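Local coordinates for protein enoyl-CoA hydratase subunit II (Geobacillus kaustophilus, PDB 2EJ5) that probably hydrates enoyl-CoA thioesters as a member of the enoyl-CoA hydratase/isomerase (crotonase) family, with a likely part in phenylacetic acid breakdown, at residues F27-N32 and R82-M86; Y2-R6 and T17-P21. Residues are numbered along the deposited sequence.

Overall arrangement
Both contacts lie in the N-terminal part of the crotonase-like fold, on the same side of the chain's centre, with their own centres about 12 Å apart. Contact 2 comes first along the chain. It joins strands 5-10 and 13-18, a beta hairpin at one edge of the six-stranded sheet. Contact 1 follows: the chain runs from strand 13-18 into helix 29-44, and the start of that helix meets helix 75-92. The two contacts touch through the helix start. Met31 CE lies an unusually short 2.8 Å from Leu18 CD2, and Gln30 CG lies 3.4 Å from Thr4 CG2. The first turn of helix 29-44 is thus sandwiched between the hairpin and helix 75-92.

Contact 1: residues F27-N32 and R82-M86; sequences FTEQMN and RYAPM
Phe27 is extended and precedes helix 29-44. Its CB points toward helix 75-92, and its m rotamer turns the ring to meet both Tyr83 and Met86. The edge of Tyr83 faces the Phe27 ring in an offset edge-to-face pair, with centroids 5.5 Å apart and planes at 75°. Met86 SD makes an oblique Met-aromatic contact, 3.6 Å from Phe27 CE1. Thr28 is the N-cap: in the p rotamer, its OG1 accepts a weak bond from Met31 N at 3.5 Å. Asn32 N bonds to Thr28 O at 2.9 Å, closing the first turn. The start of one helix, with its lead-in residues, packs against the middle of another in the crotonase-like fold. Glu29 N sits 3.4 Å from Arg82 NE, over one guanidinium face; both are donors and do not bond. Glu29 CB lies 3.9 Å from Arg82 CD. Asn32 points toward the partner helix, its CA 5.8 Å from that of Arg82. Its side chain lies over one face of the Tyr83 ring and beside the Arg82 guanidinium. Glu64 forms a salt bridge with Arg82 and a hydrogen bond with Tyr83 OH. Helix 75-92 is kinked at Pro85, whose N lacks a bond to the preceding turn.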
loop_
_atom_site.group_PDB
_atom_site.type_symbol
_atom_site.label_atom_id
_atom_site.label_comp_id
_atom_site.label_asym_id
_atom_site.label_seq_id
_atom_site.Cartn_x
_atom_site.Cartn_y
_atom_site.Cartn_z
ATOM N N PHE A 27 9.870 19.277 -20.081
ATOM C CA PHE A 27 9.728 20.445 -19.234
ATOM C C PHE A 27 10.889 21.427 -19.396
ATOM O O PHE A 27 12.053 21.019 -19.477
ATOM C CB PHE A 27 9.696 20.046 -17.768
ATOM C CG PHE A 27 8.419 19.390 -17.340
ATOM C CD1 PHE A 27 7.248 20.130 -17.220
ATOM C CD2 PHE A 27 8.406 18.041 -17.006
ATOM C CE1 PHE A 27 6.049 19.513 -16.804
ATOM C CE2 PHE A 27 7.217 17.429 -16.585
ATOM C CZ PHE A 27 6.056 18.177 -16.477
ATOM N N THR A 28 10.552 22.712 -19.400
ATOM C CA THR A 28 11.541 23.770 -19.202
ATOM C C THR A 28 11.046 24.663 -18.091
ATOM O O THR A 28 9.890 24.559 -17.652
ATOM C CB THR A 28 11.685 24.631 -20.435
ATOM O OG1 THR A 28 10.424 25.256 -20.677
ATOM C CG2 THR A 28 12.094 23.776 -21.650
ATOM N N GLU A 29 11.900 25.586 -17.665
ATOM C CA GLU A 29 11.542 26.561 -16.630
ATOM C C GLU A 29 10.168 27.223 -16.817
ATOM O O GLU A 29 9.384 27.318 -15.858
ATOM C CB GLU A 29 12.667 27.606 -16.506
ATOM C CG GLU A 29 12.430 28.702 -15.491
ATOM C CD GLU A 29 13.598 29.678 -15.403
ATOM O OE1 GLU A 29 14.273 29.930 -16.450
ATOM O OE2 GLU A 29 13.833 30.192 -14.281
ATOM N N GLN A 30 9.852 27.674 -18.029
ATOM C CA GLN A 30 8.557 28.314 -18.234
ATOM C C GLN A 30 7.366 27.334 -18.373
ATOM O O GLN A 30 6.266 27.705 -18.007
ATOM C CB GLN A 30 8.561 29.395 -19.338
ATOM C CG GLN A 30 8.405 28.931 -20.763
ATOM C CD GLN A 30 8.304 30.103 -21.739
ATOM O OE1 GLN A 30 7.264 30.797 -21.825
ATOM N NE2 GLN A 30 9.385 30.337 -22.478
ATOM N N MET A 31 7.590 26.123 -18.881
ATOM C CA MET A 31 6.549 25.077 -18.851
ATOM C C MET A 31 6.203 24.781 -17.409
ATOM O O MET A 31 5.042 24.712 -17.075
ATOM C CB MET A 31 6.940 23.786 -19.579
ATOM C CG MET A 31 5.749 22.750 -19.651
ATOM S SD MET A 31 6.054 21.107 -20.316
ATOM C CE MET A 31 4.483 20.471 -19.885
ATOM N N ASN A 32 7.221 24.601 -16.570
ATOM C CA ASN A 32 6.999 24.422 -15.143
ATOM C C ASN A 32 6.185 25.550 -14.564
ATOM O O ASN A 32 5.240 25.324 -13.837
ATOM C CB ASN A 32 8.326 24.267 -14.377
ATOM C CG ASN A 32 8.917 22.915 -14.540
ATOM O OD1 ASN A 32 8.249 21.898 -14.300
ATOM N ND2 ASN A 32 10.170 22.864 -14.965
ATOM N N ARG A 82 11.873 25.070 -9.829
ATOM C CA ARG A 82 10.950 24.809 -10.934
ATOM C C ARG A 82 9.847 23.782 -10.596
ATOM O O ARG A 82 8.635 24.058 -10.778
ATOM C CB ARG A 82 11.743 24.329 -12.151
ATOM C CG ARG A 82 12.585 25.433 -12.853
ATOM C CD ARG A 82 13.529 24.829 -13.913
ATOM N NE ARG A 82 12.796 23.944 -14.803
ATOM C CZ ARG A 82 13.323 23.072 -15.653
ATOM N NH1 ARG A 82 14.638 22.932 -15.791
ATOM N NH2 ARG A 82 12.520 22.297 -16.370
ATOM N N TYR A 83 10.264 22.592 -10.143
ATOM C CA TYR A 83 9.336 21.446 -10.022
ATOM C C TYR A 83 8.511 21.467 -8.741
ATOM O O TYR A 83 7.352 21.113 -8.767
ATOM C CB TYR A 83 10.092 20.112 -10.149
ATOM C CG TYR A 83 10.494 19.752 -11.544
ATOM C CD1 TYR A 83 9.706 18.895 -12.327
ATOM C CD2 TYR A 83 11.666 20.280 -12.113
ATOM C CE1 TYR A 83 10.063 18.562 -13.647
ATOM C CE2 TYR A 83 12.037 19.949 -13.441
ATOM C CZ TYR A 83 11.228 19.097 -14.193
ATOM O OH TYR A 83 11.626 18.751 -15.465
ATOM N N ALA A 84 9.111 21.862 -7.616
ATOM C CA ALA A 84 8.397 21.925 -6.327
ATOM C C ALA A 84 7.103 22.768 -6.360
ATOM O O ALA A 84 6.053 22.274 -5.946
ATOM C CB ALA A 84 9.347 22.353 -5.163
ATOM N N PRO A 85 7.149 24.015 -6.886
ATOM C CA PRO A 85 5.897 24.792 -6.990
ATOM C C PRO A 85 4.781 24.132 -7.831
ATOM O O PRO A 85 3.585 24.256 -7.478
ATOM C CB PRO A 85 6.344 26.097 -7.661
ATOM C CG PRO A 85 7.778 26.225 -7.324
ATOM C CD PRO A 85 8.302 24.806 -7.369
ATOM N N MET A 86 5.173 23.472 -8.920
ATOM C CA MET A 86 4.266 22.777 -9.832
ATOM C C MET A 86 3.640 21.562 -9.127
ATOM O O MET A 86 2.425 21.384 -9.142
ATOM C CB MET A 86 5.032 22.339 -11.088
ATOM C CG MET A 86 4.136 21.803 -12.277
ATOM S SD MET A 86 4.894 21.070 -13.724
ATOM C CE MET A 86 5.758 19.612 -13.097
#

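Contact 2: residues Y2-R6 and T17-P21; sequences YETIR and TLNRP
Two backbone hydrogen bonds tie Arg6 to Thr17: Arg6 N donates to Thr17 O at 2.8 Å, and Thr17 N donates to Arg6 O at 2.7 Å. They make an antiparallel hydrogen-bonded pair with the CA atoms 4.9 Å apart. The next pair, Ile5 with Leu18, is non-hydrogen-bonded, with a CA-CA distance of 4.6 Å. These four residues are extended; the chain leaves the strand at Asn19 and Arg20, both with psi near 60°. Asn19 N makes a weak bond to Thr4 O at 2.7 Å. A water then bridges the two segments beyond the strand ends, donating to Glu3 O at 2.8 Å and to Asn19 O at 2.5 Å. Beside the Arg6-Thr17 pair, a second water binds Thr17 OG1 at 2.8 Å and Arg6 O weakly at 3.3 Å, while a third joins Thr17 OG1 at 2.7 Å to Arg6 NH2, weakly, at 3.2 Å. This is the open end of the hairpin formed by strands 5-10 and 13-18, at the edge of the crotonase-like sheet. Strand 13-18 continues the sheet inward through Leu18, which makes backbone hydrogen bonds to Thr54 and Ala56. Thr17 and Arg6 share one face of the sheet, with Thr17 CG2 over a face of the Arg6 guanidinium. Ile5 and Leu18 share the other face, where Leu18 meets Met31 of helix 29-44. Ile5 CG2 lies 4.3 Å from Leu18 CD2; Ile5 has chi1 p, and its end leads away from 17-21. Thr4 CG2 touches Arg20 CD at 4.1 Å; Thr4 OG1 is hydrogen-bonded to Glu34.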
loop_
_atom_site.group_PDB
_atom_site.type_symbol
_atom_site.label_atom_id
_atom_site.label_comp_id
_atom_site.label_asym_id
_atom_site.label_seq_id
_atom_site.Cartn_x
_atom_site.Cartn_y
_atom_site.Cartn_z
ATOM N N TYR A 2 -0.274 31.589 -22.859
ATOM C CA TYR A 2 0.762 30.642 -22.440
ATOM C C TYR A 2 1.522 30.228 -23.692
ATOM O O TYR A 2 0.937 30.170 -24.767
ATOM C CB TYR A 2 0.134 29.384 -21.794
ATOM C CG TYR A 2 -0.521 29.582 -20.423
ATOM C CD1 TYR A 2 0.227 30.001 -19.315
ATOM C CD2 TYR A 2 -1.863 29.311 -20.234
ATOM C CE1 TYR A 2 -0.366 30.174 -18.062
ATOM C CE2 TYR A 2 -2.464 29.460 -18.983
ATOM C CZ TYR A 2 -1.710 29.891 -17.911
ATOM O OH TYR A 2 -2.305 30.035 -16.692
ATOM N N GLU A 3 2.809 29.914 -23.561
ATOM C CA GLU A 3 3.642 29.579 -24.732
ATOM C C GLU A 3 4.087 28.131 -24.833
ATOM O O GLU A 3 4.369 27.648 -25.935
ATOM C CB GLU A 3 4.877 30.464 -24.754
ATOM C CG GLU A 3 4.580 31.868 -24.329
ATOM C CD GLU A 3 5.784 32.759 -24.377
ATOM O OE1 GLU A 3 5.569 33.974 -24.532
ATOM O OE2 GLU A 3 6.929 32.240 -24.256
ATOM N N THR A 4 4.194 27.442 -23.690
ATOM C CA THR A 4 4.650 26.049 -23.703
ATOM C C THR A 4 3.501 25.074 -23.422
ATOM O O THR A 4 3.662 23.876 -23.585
ATOM C CB THR A 4 5.762 25.789 -22.678
ATOM O OG1 THR A 4 5.232 25.994 -21.361
ATOM C CG2 THR A 4 6.961 26.729 -22.922
ATOM N N ILE A 5 2.375 25.610 -22.975
ATOM C CA ILE A 5 1.161 24.826 -22.787
ATOM C C ILE A 5 -0.022 25.559 -23.404
ATOM O O ILE A 5 0.059 26.766 -23.739
ATOM C CB ILE A 5 0.860 24.568 -21.279
ATOM C CG1 ILE A 5 0.312 25.834 -20.618
ATOM C CG2 ILE A 5 2.122 24.002 -20.545
ATOM C CD1 ILE A 5 -0.320 25.603 -19.281
ATOM N N ARG A 6 -1.115 24.816 -23.523
ATOM C CA ARG A 6 -2.409 25.314 -23.956
ATOM C C ARG A 6 -3.356 25.058 -22.793
ATOM O O ARG A 6 -3.354 23.967 -22.189
ATOM C CB ARG A 6 -2.845 24.588 -25.244
ATOM C CG ARG A 6 -3.943 25.261 -26.065
ATOM C CD ARG A 6 -3.932 24.698 -27.523
ATOM N NE ARG A 6 -4.360 23.301 -27.587
ATOM C CZ ARG A 6 -3.812 22.364 -28.363
ATOM N NH1 ARG A 6 -2.773 22.645 -29.149
ATOM N NH2 ARG A 6 -4.292 21.124 -28.323
ATOM N N THR A 17 -2.981 21.279 -21.950
ATOM C CA THR A 17 -2.209 20.502 -22.891
ATOM C C THR A 17 -0.739 20.959 -22.833
ATOM O O THR A 17 -0.428 22.140 -23.067
ATOM C CB THR A 17 -2.791 20.628 -24.305
ATOM O OG1 THR A 17 -4.122 20.087 -24.318
ATOM C CG2 THR A 17 -1.958 19.914 -25.304
ATOM N N LEU A 18 0.153 20.025 -22.505
ATOM C CA LEU A 18 1.590 20.282 -22.540
ATOM C C LEU A 18 2.025 20.410 -23.996
ATOM O O LEU A 18 1.745 19.519 -24.794
ATOM C CB LEU A 18 2.357 19.124 -21.898
ATOM C CG LEU A 18 1.873 18.677 -20.506
ATOM C CD1 LEU A 18 2.793 17.563 -19.977
ATOM C CD2 LEU A 18 1.783 19.866 -19.516
ATOM N N ASN A 19 2.742 21.486 -24.335
ATOM C CA ASN A 19 2.826 21.911 -25.746
ATOM C C ASN A 19 4.243 22.284 -26.257
ATOM O O ASN A 19 4.498 23.415 -26.647
ATOM C CB ASN A 19 1.814 23.047 -25.960
ATOM C CG ASN A 19 1.381 23.214 -27.411
ATOM O OD1 ASN A 19 1.584 22.333 -28.238
ATOM N ND2 ASN A 19 0.738 24.354 -27.709
ATOM N N ARG A 20 5.160 21.313 -26.235
ATOM C CA ARG A 20 6.474 21.424 -26.871
ATOM C C ARG A 20 6.624 20.137 -27.646
ATOM O O ARG A 20 7.518 19.344 -27.391
ATOM C CB ARG A 20 7.606 21.622 -25.843
ATOM C CG ARG A 20 7.538 22.987 -25.137
ATOM C CD ARG A 20 8.687 23.230 -24.152
ATOM N NE ARG A 20 9.988 23.439 -24.799
ATOM C CZ ARG A 20 11.009 22.591 -24.730
ATOM N NH1 ARG A 20 10.892 21.462 -24.032
ATOM N NH2 ARG A 20 12.157 22.857 -25.367
ATOM N N PRO A 21 5.722 19.919 -28.608
ATOM C CA PRO A 21 5.683 18.637 -29.288
ATOM C C PRO A 21 7.007 18.237 -29.934
ATOM O O PRO A 21 7.324 17.058 -29.949
ATOM C CB PRO A 21 4.537 18.800 -30.319
ATOM C CG PRO A 21 4.365 20.272 -30.478
ATOM C CD PRO A 21 4.699 20.849 -29.121
HETATM O O HOH W 1 4.988 25.589 -27.720
HETATM O O HOH W 2 -5.597 22.437 -24.087
HETATM O O HOH W 3 -5.112 18.725 -26.405
#